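Local atomic coordinates of ParB domain protein nuclease (Sulfolobus solfataricus, PDB entry 5K5D), a protein that probably takes part in archaeal DNA segregation as a ParB-type partition protein of the pNOB8 kind, and may act as a nuclease. Residues B[122-127]-B[166-171]; B[153-158]-B[195-200]; B[158-163]-B[201-206]; B[176-181]-B[190-195]. The protein carries 4 engineered substitutions. One frame throughout, in Å; residues are numbered along the deposited sequence.

Interaction 1 of 4, residues B[122-127]-B[166-171]; sequences RIAKMQ and TTISAL. Engineered in segment 122-127: Met126 (natural residue Ile).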
loop_
_atom_site.group_PDB
_atom_site.type_symbol
_atom_site.label_atom_id
_atom_site.label_comp_id
_atom_site.label_asym_id
_atom_site.label_seq_id
_atom_site.Cartn_x
_atom_site.Cartn_y
_atom_site.Cartn_z
ATOM N N ARG B 122 8.910 -0.747 0.909
ATOM C CA ARG B 122 9.769 -1.892 1.204
ATOM C C ARG B 122 10.791 -2.067 0.094
ATOM O O ARG B 122 11.986 -2.228 0.351
ATOM C CB ARG B 122 8.961 -3.184 1.337
ATOM C CG ARG B 122 7.835 -3.162 2.357
ATOM C CD ARG B 122 8.314 -2.759 3.735
ATOM N NE ARG B 122 7.458 -3.315 4.781
ATOM C CZ ARG B 122 6.295 -2.794 5.166
ATOM N NH1 ARG B 122 5.829 -1.693 4.586
ATOM N NH2 ARG B 122 5.597 -3.378 6.130
ATOM N N ILE B 123 10.307 -2.039 -1.143
ATOM C CA ILE B 123 11.166 -2.221 -2.305
ATOM C C ILE B 123 12.236 -1.134 -2.374
ATOM O O ILE B 123 13.352 -1.373 -2.837
ATOM C CB ILE B 123 10.349 -2.224 -3.615
ATOM C CG1 ILE B 123 9.413 -3.435 -3.661
ATOM C CG2 ILE B 123 11.271 -2.211 -4.823
ATOM C CD1 ILE B 123 10.129 -4.754 -3.686
ATOM N N ALA B 124 11.894 0.061 -1.907
ATOM C CA ALA B 124 12.829 1.180 -1.924
ATOM C C ALA B 124 14.015 0.909 -1.008
ATOM O O ALA B 124 15.162 1.141 -1.383
ATOM C CB ALA B 124 12.127 2.469 -1.524
ATOM N N LYS B 125 13.730 0.413 0.194
ATOM C CA LYS B 125 14.770 0.076 1.156
ATOM C C LYS B 125 15.612 -1.097 0.660
ATOM O O LYS B 125 16.810 -1.171 0.929
ATOM C CB LYS B 125 14.152 -0.261 2.509
ATOM C CG LYS B 125 13.252 0.825 3.080
ATOM C CD LYS B 125 12.669 0.376 4.408
ATOM C CE LYS B 125 11.794 1.440 5.047
ATOM N NZ LYS B 125 11.221 0.942 6.329
HETATM N N MSE B 126 14.972 -2.011 -0.063
HETATM C CA MSE B 126 15.654 -3.166 -0.641
HETATM C C MSE B 126 16.648 -2.759 -1.726
HETATM O O MSE B 126 17.547 -3.523 -2.079
HETATM C CB MSE B 126 14.634 -4.145 -1.232
HETATM C CG MSE B 126 13.878 -4.976 -0.207
HETATM SE SE MSE B 126 14.955 -6.424 0.540
HETATM C CE MSE B 126 14.825 -5.954 2.431
ATOM N N GLN B 127 16.478 -1.557 -2.264
ATOM C CA GLN B 127 17.348 -1.074 -3.328
ATOM C C GLN B 127 18.406 -0.110 -2.795
ATOM O O GLN B 127 19.449 0.089 -3.418
ATOM C CB GLN B 127 16.521 -0.405 -4.427
ATOM C CG GLN B 127 15.519 -1.329 -5.101
ATOM C CD GLN B 127 14.676 -0.615 -6.143
ATOM O OE1 GLN B 127 14.765 0.604 -6.304
ATOM N NE2 GLN B 127 13.851 -1.373 -6.859
ATOM N N THR B 166 16.806 5.262 4.445
ATOM C CA THR B 166 16.652 5.194 2.999
ATOM C C THR B 166 15.993 6.469 2.498
ATOM O O THR B 166 14.866 6.783 2.884
ATOM C CB THR B 166 15.795 3.981 2.572
ATOM O OG1 THR B 166 16.496 2.766 2.869
ATOM C CG2 THR B 166 15.499 4.031 1.085
ATOM N N THR B 167 16.700 7.213 1.655
ATOM C CA THR B 167 16.128 8.410 1.046
ATOM C C THR B 167 15.843 8.151 -0.423
ATOM O O THR B 167 16.495 7.317 -1.050
ATOM C CB THR B 167 17.051 9.639 1.183
ATOM O OG1 THR B 167 18.333 9.341 0.620
ATOM C CG2 THR B 167 17.217 10.017 2.647
ATOM N N ILE B 168 14.871 8.870 -0.971
ATOM C CA ILE B 168 14.475 8.658 -2.354
ATOM C C ILE B 168 13.699 9.852 -2.898
ATOM O O ILE B 168 13.068 10.586 -2.145
ATOM C CB ILE B 168 13.637 7.369 -2.490
ATOM C CG1 ILE B 168 13.318 7.079 -3.959
ATOM C CG2 ILE B 168 12.369 7.456 -1.641
ATOM C CD1 ILE B 168 12.635 5.747 -4.185
ATOM N N SER B 169 13.757 10.048 -4.209
ATOM C CA SER B 169 13.068 11.161 -4.844
ATOM C C SER B 169 11.702 10.724 -5.360
ATOM O O SER B 169 11.430 9.530 -5.491
ATOM C CB SER B 169 13.898 11.721 -5.999
ATOM O OG SER B 169 13.911 10.826 -7.098
ATOM N N ALA B 170 10.847 11.698 -5.647
ATOM C CA ALA B 170 9.520 11.418 -6.182
ATOM C C ALA B 170 9.630 10.647 -7.484
ATOM O O ALA B 170 8.743 9.867 -7.835
ATOM C CB ALA B 170 8.754 12.711 -6.402
ATOM N N LEU B 171 10.724 10.869 -8.203
ATOM C CA LEU B 171 10.908 10.230 -9.497
ATOM C C LEU B 171 11.216 8.749 -9.332
ATOM O O LEU B 171 10.560 7.901 -9.932
ATOM C CB LEU B 171 12.024 10.913 -10.281
ATOM C CG LEU B 171 12.205 10.414 -11.714
ATOM C CD1 LEU B 171 10.925 10.610 -12.516
ATOM C CD2 LEU B 171 13.373 11.127 -12.374
#
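Thr166 leans its side chain on helix 109-128 near the C-terminal end, at Ala124 and Lys125, just where the chain enters the second strand of a small β-hairpin (strands 159-161 and 167-169). The two branches of the threonine divide the work. OG1 comes down on the backbone of Lys125, 3.6 Å from its CA, and also lies 3.8 Å from CG at the root of the lysine chain; the two side chains meet at a slant. With OG1 beside the backbone N (chi1 -67°), CG2 lies anti to that N and is turned to Ala124, resting 3.8 Å from Ala124 O. No hydrogen bond joins the two segments: OG1 is bonded to Asp164 OD1 in the hairpin turn, which helps fix the rotation of the branched side chain. Lys125 suits a partly exposed site, because its aliphatic root can pack beside the threonine while the fully extended chain runs on to Asp163, with which NZ makes a salt bridge. An alanine in place of Thr166 would keep CB but is likely to leave Asp164 without its hydroxyl mate and to open a gap over the Ala124 carbonyl. Two residues further along the chain, in strand 167-169, Ile168 also points its chain at the helix, while its backbone pairs with Val160. Extended to its tip, with chi1 at -175°, it reaches a surface kept low by a small residue, and there Ile168 CD1 lies 4.3 Å from Ala124 CB.

Interaction 2 of 4, residues B[153-158]-B[195-200]; sequences IEENEE and MAILRI
Ile200 lays its CG2 methyl over the backbone and first side-chain carbon of Glu158, 3.8 Å from Glu158 CB and 3.7 Å from the carbonyl carbon, Glu158 C. The same methyl lies 3.7 Å from Glu158 O, so one branch of the isoleucine spans the glutamate from CB to its peptide carbonyl. The other branch, through CG1, leads off from Glu158 and packs on Val160, so that a β-branched residue serves two partners at once. Glu158 offers only its apolar root here: with chi2 at 88° its chain bends, and the carboxylate turns off from Ile200. A second, looser touch lies one helical turn back, where the extended chain of Glu155 brings OE1 to 4.4 Å from Ile197 CD1. This is no polar bond. The Glu155 carboxylate has a long, weak ion pair with Arg193, and it also lies close to that of Glu174, a like charge that would probably raise the proton affinity of one of them. No hydrogen bond crosses between the segments, so the contact is plain packing of a loop on a helix. The loop 153-158 leads into strand 159-161 and lies against the start of helix 170-180 through Glu155 and Ala170; helix 189-201, on which Ile197 and Ile200 ride, has Leu198 packed on helices 203-210 and 218-230, and Arg199 in a salt bridge with Asp121 of helix 109-128.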
loop_
_atom_site.group_PDB
_atom_site.type_symbol
_atom_site.label_atom_id
_atom_site.label_comp_id
_atom_site.label_asym_id
_atom_site.label_seq_id
_atom_site.Cartn_x
_atom_site.Cartn_y
_atom_site.Cartn_z
ATOM N N ILE B 153 13.233 16.705 -13.758
ATOM C CA ILE B 153 14.372 17.061 -12.918
ATOM C C ILE B 153 13.867 17.591 -11.580
ATOM O O ILE B 153 14.393 17.241 -10.524
ATOM C CB ILE B 153 15.279 18.121 -13.583
ATOM C CG1 ILE B 153 16.023 17.525 -14.781
ATOM C CG2 ILE B 153 16.277 18.680 -12.577
ATOM C CD1 ILE B 153 16.933 18.513 -15.492
ATOM N N GLU B 154 12.837 18.432 -11.640
ATOM C CA GLU B 154 12.195 18.963 -10.443
ATOM C C GLU B 154 11.692 17.822 -9.566
ATOM O O GLU B 154 11.841 17.845 -8.344
ATOM C CB GLU B 154 11.024 19.870 -10.826
ATOM C CG GLU B 154 10.227 20.392 -9.640
ATOM C CD GLU B 154 8.744 20.508 -9.939
ATOM O OE1 GLU B 154 8.298 19.955 -10.967
ATOM O OE2 GLU B 154 8.022 21.149 -9.144
ATOM N N GLU B 155 11.097 16.823 -10.207
ATOM C CA GLU B 155 10.550 15.669 -9.508
ATOM C C GLU B 155 11.661 14.816 -8.896
ATOM O O GLU B 155 11.422 14.020 -7.987
ATOM C CB GLU B 155 9.693 14.846 -10.469
ATOM C CG GLU B 155 8.917 13.730 -9.820
ATOM C CD GLU B 155 7.903 13.125 -10.763
ATOM O OE1 GLU B 155 7.141 13.898 -11.382
ATOM O OE2 GLU B 155 7.878 11.882 -10.895
ATOM N N ASN B 156 12.879 14.992 -9.399
ATOM C CA ASN B 156 14.042 14.300 -8.858
ATOM C C ASN B 156 14.777 15.176 -7.846
ATOM O O ASN B 156 15.844 14.810 -7.352
ATOM C CB ASN B 156 14.990 13.882 -9.986
ATOM C CG ASN B 156 15.664 12.544 -9.723
ATOM O OD1 ASN B 156 15.728 12.081 -8.586
ATOM N ND2 ASN B 156 16.169 11.918 -10.778
ATOM N N GLU B 157 14.195 16.338 -7.548
ATOM C CA GLU B 157 14.770 17.278 -6.588
ATOM C C GLU B 157 14.245 17.016 -5.182
ATOM O O GLU B 157 14.972 17.162 -4.201
ATOM C CB GLU B 157 14.445 18.725 -6.976
ATOM C CG GLU B 157 14.905 19.148 -8.361
ATOM C CD GLU B 157 16.413 19.212 -8.496
ATOM O OE1 GLU B 157 16.894 19.695 -9.544
ATOM O OE2 GLU B 157 17.119 18.782 -7.560
ATOM N N GLU B 158 12.970 16.651 -5.090
ATOM C CA GLU B 158 12.345 16.412 -3.796
ATOM C C GLU B 158 12.609 14.991 -3.321
ATOM O O GLU B 158 12.631 14.054 -4.115
ATOM C CB GLU B 158 10.842 16.679 -3.852
ATOM C CG GLU B 158 10.478 18.086 -4.282
ATOM C CD GLU B 158 10.352 18.218 -5.785
ATOM O OE1 GLU B 158 10.577 19.329 -6.309
ATOM O OE2 GLU B 158 10.020 17.207 -6.441
HETATM N N MSE B 195 0.231 10.028 -6.512
HETATM C CA MSE B 195 0.577 9.353 -5.272
HETATM C C MSE B 195 2.052 9.542 -4.952
HETATM O O MSE B 195 2.415 9.792 -3.803
HETATM C CB MSE B 195 0.231 7.865 -5.342
HETATM C CG MSE B 195 0.128 7.213 -3.970
HETATM SE SE MSE B 195 1.571 5.967 -3.557
HETATM C CE MSE B 195 0.914 4.432 -4.551
ATOM N N ALA B 196 2.894 9.437 -5.977
ATOM C CA ALA B 196 4.336 9.567 -5.799
ATOM C C ALA B 196 4.720 10.956 -5.299
ATOM O O ALA B 196 5.534 11.093 -4.383
ATOM C CB ALA B 196 5.066 9.241 -7.093
ATOM N N ILE B 197 4.126 11.985 -5.900
ATOM C CA ILE B 197 4.386 13.362 -5.488
ATOM C C ILE B 197 3.925 13.619 -4.056
ATOM O O ILE B 197 4.621 14.265 -3.275
ATOM C CB ILE B 197 3.712 14.368 -6.432
ATOM C CG1 ILE B 197 4.329 14.263 -7.827
ATOM C CG2 ILE B 197 3.853 15.784 -5.889
ATOM C CD1 ILE B 197 3.768 15.247 -8.822
ATOM N N LEU B 198 2.747 13.113 -3.708
ATOM C CA LEU B 198 2.241 13.280 -2.358
ATOM C C LEU B 198 3.105 12.500 -1.376
ATOM O O LEU B 198 3.415 12.984 -0.292
ATOM C CB LEU B 198 0.784 12.814 -2.252
ATOM C CG LEU B 198 -0.259 13.523 -3.117
ATOM C CD1 LEU B 198 -1.649 13.001 -2.800
ATOM C CD2 LEU B 198 -0.196 15.029 -2.931
ATOM N N ARG B 199 3.498 11.293 -1.764
ATOM C CA ARG B 199 4.240 10.419 -0.868
ATOM C C ARG B 199 5.565 11.045 -0.453
ATOM O O ARG B 199 6.015 10.872 0.683
ATOM C CB ARG B 199 4.476 9.058 -1.523
ATOM C CG ARG B 199 4.688 7.930 -0.532
ATOM C CD ARG B 199 6.139 7.810 -0.138
ATOM N NE ARG B 199 6.310 6.950 1.026
ATOM C CZ ARG B 199 6.502 7.399 2.260
ATOM N NH1 ARG B 199 6.557 8.705 2.489
ATOM N NH2 ARG B 199 6.648 6.542 3.263
ATOM N N ILE B 200 6.175 11.783 -1.374
ATOM C CA ILE B 200 7.491 12.372 -1.142
ATOM C C ILE B 200 7.416 13.799 -0.603
ATOM O O ILE B 200 8.135 14.159 0.334
ATOM C CB ILE B 200 8.351 12.339 -2.422
ATOM C CG1 ILE B 200 9.122 11.019 -2.498
ATOM C CG2 ILE B 200 9.308 13.522 -2.463
ATOM C CD1 ILE B 200 8.234 9.784 -2.469
#

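Interaction 3 of 4, residues B[158-163]-B[201-206]; sequences EFVTLD and NTPWLL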
loop_
_atom_site.group_PDB
_atom_site.type_symbol
_atom_site.label_atom_id
_atom_site.label_comp_id
_atom_site.label_asym_id
_atom_site.label_seq_id
_atom_site.Cartn_x
_atom_site.Cartn_y
_atom_site.Cartn_z
ATOM N N GLU B 158 12.970 16.651 -5.090
ATOM C CA GLU B 158 12.345 16.412 -3.796
ATOM C C GLU B 158 12.609 14.991 -3.321
ATOM O O GLU B 158 12.631 14.054 -4.115
ATOM C CB GLU B 158 10.842 16.679 -3.852
ATOM C CG GLU B 158 10.478 18.086 -4.282
ATOM C CD GLU B 158 10.352 18.218 -5.785
ATOM O OE1 GLU B 158 10.577 19.329 -6.309
ATOM O OE2 GLU B 158 10.020 17.207 -6.441
ATOM N N PHE B 159 12.806 14.844 -2.017
ATOM C CA PHE B 159 13.149 13.557 -1.438
ATOM C C PHE B 159 12.392 13.334 -0.138
ATOM O O PHE B 159 11.929 14.280 0.494
ATOM C CB PHE B 159 14.659 13.479 -1.179
ATOM C CG PHE B 159 15.493 13.495 -2.430
ATOM C CD1 PHE B 159 15.788 14.686 -3.071
ATOM C CD2 PHE B 159 15.985 12.315 -2.961
ATOM C CE1 PHE B 159 16.558 14.703 -4.224
ATOM C CE2 PHE B 159 16.755 12.325 -4.114
ATOM C CZ PHE B 159 17.041 13.522 -4.745
ATOM N N VAL B 160 12.266 12.074 0.253
ATOM C CA VAL B 160 11.702 11.730 1.548
ATOM C C VAL B 160 12.626 10.733 2.236
ATOM O O VAL B 160 13.368 10.000 1.576
ATOM C CB VAL B 160 10.282 11.146 1.419
ATOM C CG1 VAL B 160 10.321 9.792 0.729
ATOM C CG2 VAL B 160 9.617 11.040 2.793
ATOM N N THR B 161 12.599 10.727 3.562
ATOM C CA THR B 161 13.467 9.849 4.336
ATOM C C THR B 161 12.656 8.870 5.166
ATOM O O THR B 161 11.989 9.255 6.125
ATOM C CB THR B 161 14.399 10.650 5.264
ATOM O OG1 THR B 161 15.219 11.522 4.477
ATOM C CG2 THR B 161 15.291 9.710 6.073
ATOM N N LEU B 162 12.720 7.598 4.792
ATOM C CA LEU B 162 11.962 6.561 5.479
ATOM C C LEU B 162 12.556 6.293 6.856
ATOM O O LEU B 162 13.603 6.835 7.205
ATOM C CB LEU B 162 11.935 5.280 4.645
ATOM C CG LEU B 162 11.609 5.476 3.160
ATOM C CD1 LEU B 162 11.682 4.154 2.408
ATOM C CD2 LEU B 162 10.243 6.133 2.978
ATOM N N ASP B 163 11.886 5.449 7.629
ATOM C CA ASP B 163 12.287 5.189 9.006
ATOM C C ASP B 163 13.468 4.224 9.097
ATOM O O ASP B 163 13.536 3.401 10.010
ATOM C CB ASP B 163 11.104 4.629 9.796
ATOM C CG ASP B 163 10.703 3.240 9.331
ATOM O OD1 ASP B 163 10.935 2.916 8.145
ATOM O OD2 ASP B 163 10.162 2.468 10.152
ATOM N N ASN B 201 6.540 14.607 -1.189
ATOM C CA ASN B 201 6.434 16.006 -0.796
ATOM C C ASN B 201 5.581 16.219 0.450
ATOM O O ASN B 201 5.890 17.072 1.284
ATOM C CB ASN B 201 5.907 16.857 -1.954
ATOM C CG ASN B 201 6.905 16.977 -3.090
ATOM O OD1 ASN B 201 7.731 17.885 -3.108
ATOM N ND2 ASN B 201 6.835 16.056 -4.043
ATOM N N THR B 202 4.523 15.426 0.587
ATOM C CA THR B 202 3.543 15.651 1.644
ATOM C C THR B 202 2.991 14.348 2.244
ATOM O O THR B 202 1.813 14.028 2.088
ATOM C CB THR B 202 2.391 16.533 1.121
ATOM O OG1 THR B 202 1.487 16.839 2.187
ATOM C CG2 THR B 202 1.646 15.829 -0.009
ATOM N N PRO B 203 3.852 13.596 2.947
ATOM C CA PRO B 203 3.505 12.307 3.562
ATOM C C PRO B 203 2.304 12.404 4.504
ATOM O O PRO B 203 1.441 11.522 4.499
ATOM C CB PRO B 203 4.763 11.957 4.366
ATOM C CG PRO B 203 5.859 12.707 3.709
ATOM C CD PRO B 203 5.250 13.976 3.210
ATOM N N TRP B 204 2.266 13.463 5.309
ATOM C CA TRP B 204 1.185 13.693 6.259
ATOM C C TRP B 204 -0.151 13.811 5.543
ATOM O O TRP B 204 -1.207 13.542 6.121
ATOM C CB TRP B 204 1.441 14.980 7.041
ATOM C CG TRP B 204 1.574 16.173 6.139
ATOM C CD1 TRP B 204 2.708 16.610 5.521
ATOM C CD2 TRP B 204 0.532 17.069 5.737
ATOM N NE1 TRP B 204 2.439 17.724 4.767
ATOM C CE2 TRP B 204 1.105 18.025 4.881
ATOM C CE3 TRP B 204 -0.834 17.156 6.027
ATOM C CZ2 TRP B 204 0.370 19.056 4.309
ATOM C CZ3 TRP B 204 -1.564 18.177 5.456
ATOM C CH2 TRP B 204 -0.962 19.114 4.608
ATOM N N LEU B 205 -0.099 14.236 4.285
ATOM C CA LEU B 205 -1.305 14.406 3.487
ATOM C C LEU B 205 -1.739 13.075 2.877
ATOM O O LEU B 205 -2.932 12.781 2.785
ATOM C CB LEU B 205 -1.074 15.453 2.395
ATOM C CG LEU B 205 -2.277 16.015 1.636
ATOM C CD1 LEU B 205 -2.723 15.066 0.538
ATOM C CD2 LEU B 205 -3.418 16.334 2.595
ATOM N N LEU B 206 -0.765 12.267 2.468
ATOM C CA LEU B 206 -1.063 10.957 1.895
ATOM C C LEU B 206 -1.733 10.062 2.934
ATOM O O LEU B 206 -2.638 9.294 2.610
ATOM C CB LEU B 206 0.211 10.290 1.374
ATOM C CG LEU B 206 0.124 9.531 0.045
ATOM C CD1 LEU B 206 1.270 8.542 -0.070
ATOM C CD2 LEU B 206 -1.210 8.814 -0.120
#
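Glu158 and Asn201 bring the two backbones nearest, 6.6 Å between their CA atoms, one just ahead of strand 159-161 and the other at the last turn of helix 189-201. The strand then continues in extended form, whereas the second segment breaks at Thr202, whose phi of -143° and psi of 68° leave helical values. Thr202 occupies the N-cap position of helix 203-210, and its carbonyl O accepts from both Leu205 N and Leu206 N. Pro203 suits the first helical position, where the missing N-H costs no bond within the helix. Two separate patches of side chain meet. At the first, the amide of Asn201 is turned with OD1 to the glutamate's methylenes, 3.4 Å from Glu158 CB and a tight 3.0 Å from Glu158 CG. Its ND2 is committed to Ile197 O in its own helix, which helps settle the turn of the amide; the amide and carboxylate planes stand 45° apart, and no hydrogen bond links them. At the second patch Val160, directed at the helix start, sets CG2 4.2 Å from Pro203 CG, a meeting of methyl and ring carbon that needs no polar atom. This surface contact places the first hairpin strand beside the junction of helices 189-201 and 203-210: strand 167-169 pairs with it through Ile168, and Tyr225 of helix 218-230 packs on Asn201 and Thr202.

Interaction 4 of 4, residues B[176-181]-B[190-195]; sequences ILKELD and SDKRKM
Lys192 reaches across to Asp181 with a salt bridge, NZ to OD2 at 2.8 Å, and the ammonium meets the carboxylate from above its plane, 40° out of it. The lysine chain runs extended until its last torsion, where chi4 of 67° swings NZ round to the acid; the methylene before it passes close by, with Lys192 CE 3.6 Å from Asp181 CB. Both partners are buried, and a long side chain suits this place because its carbons pack against Leu177 and Lys178 on the way. Leu177 inserts its two methyls between the helices: CD1 presses on Lys192 O at 3.2 Å, a tight fit, while CD2 lies 4.0 Å from CE of the selenomethionine Met195, whose bent chain folds back to meet it. Further out, the loop between the helices holds the ion pair in position. Asp181 takes Ala186 N on OD1 and Leu187 N on OD2, and Lys192 NZ also bonds to Asn184 OD1, with weak bonds to Leu187 O and Ser188 O. A methionine in place of Lys192 would probably fill much of the same path yet leave the buried Asp181 carboxylate without its countercharge. Helices 170-180 and 189-201 form a helical hairpin; where residues 176-180 pass residues 190-195 the axes come within 10.2 Å and their directions differ by 144°, roughly antiparallel. Phe116 and Ala120 of helix 109-128 pack on Leu180, Met195 and Leu177, and helix 218-230 lies against Asp191 and Lys194.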
loop_
_atom_site.group_PDB
_atom_site.type_symbol
_atom_site.label_atom_id
_atom_site.label_comp_id
_atom_site.label_asym_id
_atom_site.label_seq_id
_atom_site.Cartn_x
_atom_site.Cartn_y
_atom_site.Cartn_z
ATOM N N ILE B 176 9.401 3.100 -9.402
ATOM C CA ILE B 176 9.188 1.871 -8.654
ATOM C C ILE B 176 7.732 1.427 -8.753
ATOM O O ILE B 176 7.447 0.246 -8.939
ATOM C CB ILE B 176 9.587 2.042 -7.182
ATOM C CG1 ILE B 176 11.107 2.173 -7.070
ATOM C CG2 ILE B 176 9.082 0.875 -6.358
ATOM C CD1 ILE B 176 11.627 2.102 -5.657
ATOM N N LEU B 177 6.816 2.386 -8.639
ATOM C CA LEU B 177 5.395 2.112 -8.792
ATOM C C LEU B 177 5.108 1.495 -10.150
ATOM O O LEU B 177 4.426 0.473 -10.246
ATOM C CB LEU B 177 4.580 3.394 -8.644
ATOM C CG LEU B 177 4.729 4.122 -7.313
ATOM C CD1 LEU B 177 3.878 5.390 -7.296
ATOM C CD2 LEU B 177 4.358 3.188 -6.176
ATOM N N LYS B 178 5.625 2.127 -11.201
ATOM C CA LYS B 178 5.395 1.645 -12.557
ATOM C C LYS B 178 5.853 0.200 -12.705
ATOM O O LYS B 178 5.139 -0.628 -13.268
ATOM C CB LYS B 178 6.076 2.549 -13.590
ATOM C CG LYS B 178 5.354 3.868 -13.823
ATOM C CD LYS B 178 5.931 4.628 -15.011
ATOM C CE LYS B 178 7.408 4.942 -14.808
ATOM N NZ LYS B 178 7.970 5.778 -15.910
ATOM N N GLU B 179 7.034 -0.105 -12.180
ATOM C CA GLU B 179 7.564 -1.465 -12.232
ATOM C C GLU B 179 6.594 -2.478 -11.633
ATOM O O GLU B 179 6.466 -3.596 -12.132
ATOM C CB GLU B 179 8.907 -1.541 -11.504
ATOM C CG GLU B 179 10.002 -0.710 -12.146
ATOM C CD GLU B 179 11.241 -0.620 -11.281
ATOM O OE1 GLU B 179 11.156 -0.977 -10.085
ATOM O OE2 GLU B 179 12.298 -0.193 -11.791
ATOM N N LEU B 180 5.913 -2.076 -10.562
ATOM C CA LEU B 180 4.996 -2.951 -9.839
ATOM C C LEU B 180 3.624 -3.051 -10.497
ATOM O O LEU B 180 2.817 -3.912 -10.140
ATOM C CB LEU B 180 4.826 -2.455 -8.406
ATOM C CG LEU B 180 5.996 -2.694 -7.456
ATOM C CD1 LEU B 180 5.766 -1.957 -6.143
ATOM C CD2 LEU B 180 6.175 -4.187 -7.222
ATOM N N ASP B 181 3.360 -2.166 -11.451
ATOM C CA ASP B 181 2.054 -2.092 -12.091
ATOM C C ASP B 181 2.189 -1.477 -13.479
ATOM O O ASP B 181 1.651 -0.404 -13.748
ATOM C CB ASP B 181 1.101 -1.259 -11.229
ATOM C CG ASP B 181 -0.300 -1.179 -11.809
ATOM O OD1 ASP B 181 -0.799 -2.203 -12.326
ATOM O OD2 ASP B 181 -0.901 -0.087 -11.748
ATOM N N SER B 190 -1.558 8.733 -14.052
ATOM C CA SER B 190 -1.634 9.965 -13.265
ATOM C C SER B 190 -1.810 9.691 -11.774
ATOM O O SER B 190 -1.307 10.437 -10.934
ATOM C CB SER B 190 -2.774 10.853 -13.766
ATOM O OG SER B 190 -4.031 10.233 -13.550
ATOM N N ASP B 191 -2.533 8.622 -11.453
ATOM C CA ASP B 191 -2.688 8.188 -10.070
ATOM C C ASP B 191 -1.349 7.795 -9.438
ATOM O O ASP B 191 -1.108 8.076 -8.267
ATOM C CB ASP B 191 -3.681 7.027 -9.973
ATOM C CG ASP B 191 -5.102 7.494 -9.705
ATOM O OD1 ASP B 191 -5.933 6.658 -9.290
ATOM O OD2 ASP B 191 -5.385 8.697 -9.898
ATOM N N LYS B 192 -0.484 7.144 -10.209
ATOM C CA LYS B 192 0.832 6.764 -9.703
ATOM C C LYS B 192 1.706 7.992 -9.511
ATOM O O LYS B 192 2.560 8.029 -8.626
ATOM C CB LYS B 192 1.535 5.795 -10.654
ATOM C CG LYS B 192 0.900 4.422 -10.749
ATOM C CD LYS B 192 1.705 3.523 -11.666
ATOM C CE LYS B 192 0.985 2.224 -11.934
ATOM N NZ LYS B 192 -0.247 2.451 -12.736
ATOM N N ARG B 193 1.491 8.999 -10.348
ATOM C CA ARG B 193 2.307 10.199 -10.295
ATOM C C ARG B 193 1.821 11.103 -9.173
ATOM O O ARG B 193 2.622 11.694 -8.448
ATOM C CB ARG B 193 2.273 10.929 -11.636
ATOM C CG ARG B 193 3.249 12.080 -11.717
ATOM C CD ARG B 193 3.268 12.695 -13.101
ATOM N NE ARG B 193 4.028 13.938 -13.111
ATOM C CZ ARG B 193 3.508 15.127 -12.829
ATOM N NH1 ARG B 193 2.221 15.231 -12.520
ATOM N NH2 ARG B 193 4.271 16.210 -12.856
ATOM N N LYS B 194 0.500 11.198 -9.039
ATOM C CA LYS B 194 -0.116 11.940 -7.948
ATOM C C LYS B 194 0.312 11.350 -6.617
ATOM O O LYS B 194 0.700 12.073 -5.702
ATOM C CB LYS B 194 -1.643 11.888 -8.052
ATOM C CG LYS B 194 -2.237 12.813 -9.090
ATOM C CD LYS B 194 -3.725 12.551 -9.244
ATOM C CE LYS B 194 -4.355 13.483 -10.269
ATOM N NZ LYS B 194 -5.748 13.069 -10.604
HETATM N N MSE B 195 0.231 10.028 -6.512
HETATM C CA MSE B 195 0.577 9.353 -5.272
HETATM C C MSE B 195 2.052 9.542 -4.952
HETATM O O MSE B 195 2.415 9.792 -3.803
HETATM C CB MSE B 195 0.231 7.865 -5.342
HETATM C CG MSE B 195 0.128 7.213 -3.970
HETATM SE SE MSE B 195 1.571 5.967 -3.557
HETATM C CE MSE B 195 0.914 4.432 -4.551
#

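Interactions 1 and 4 are buried, interaction 2 is partly so, and interaction 3 lies at the surface. The two strands of the hairpin tie interactions 1 and 3 together, strand 167-169 facing helix 109-128 and strand 159-161 the start of helix 203-210. Interactions 1 and 4 share helix 170-180, where Ile176 packs against Ala124 and Ile168; interactions 2 and 4 share helix 189-201 and Met195, and interactions 2 and 3 share Glu158. Their chemistry differs: only interaction 4 has a salt bridge between its own segments, set in the core, whereas the other three rest on van der Waals packing and direct their polar ends elsewhere.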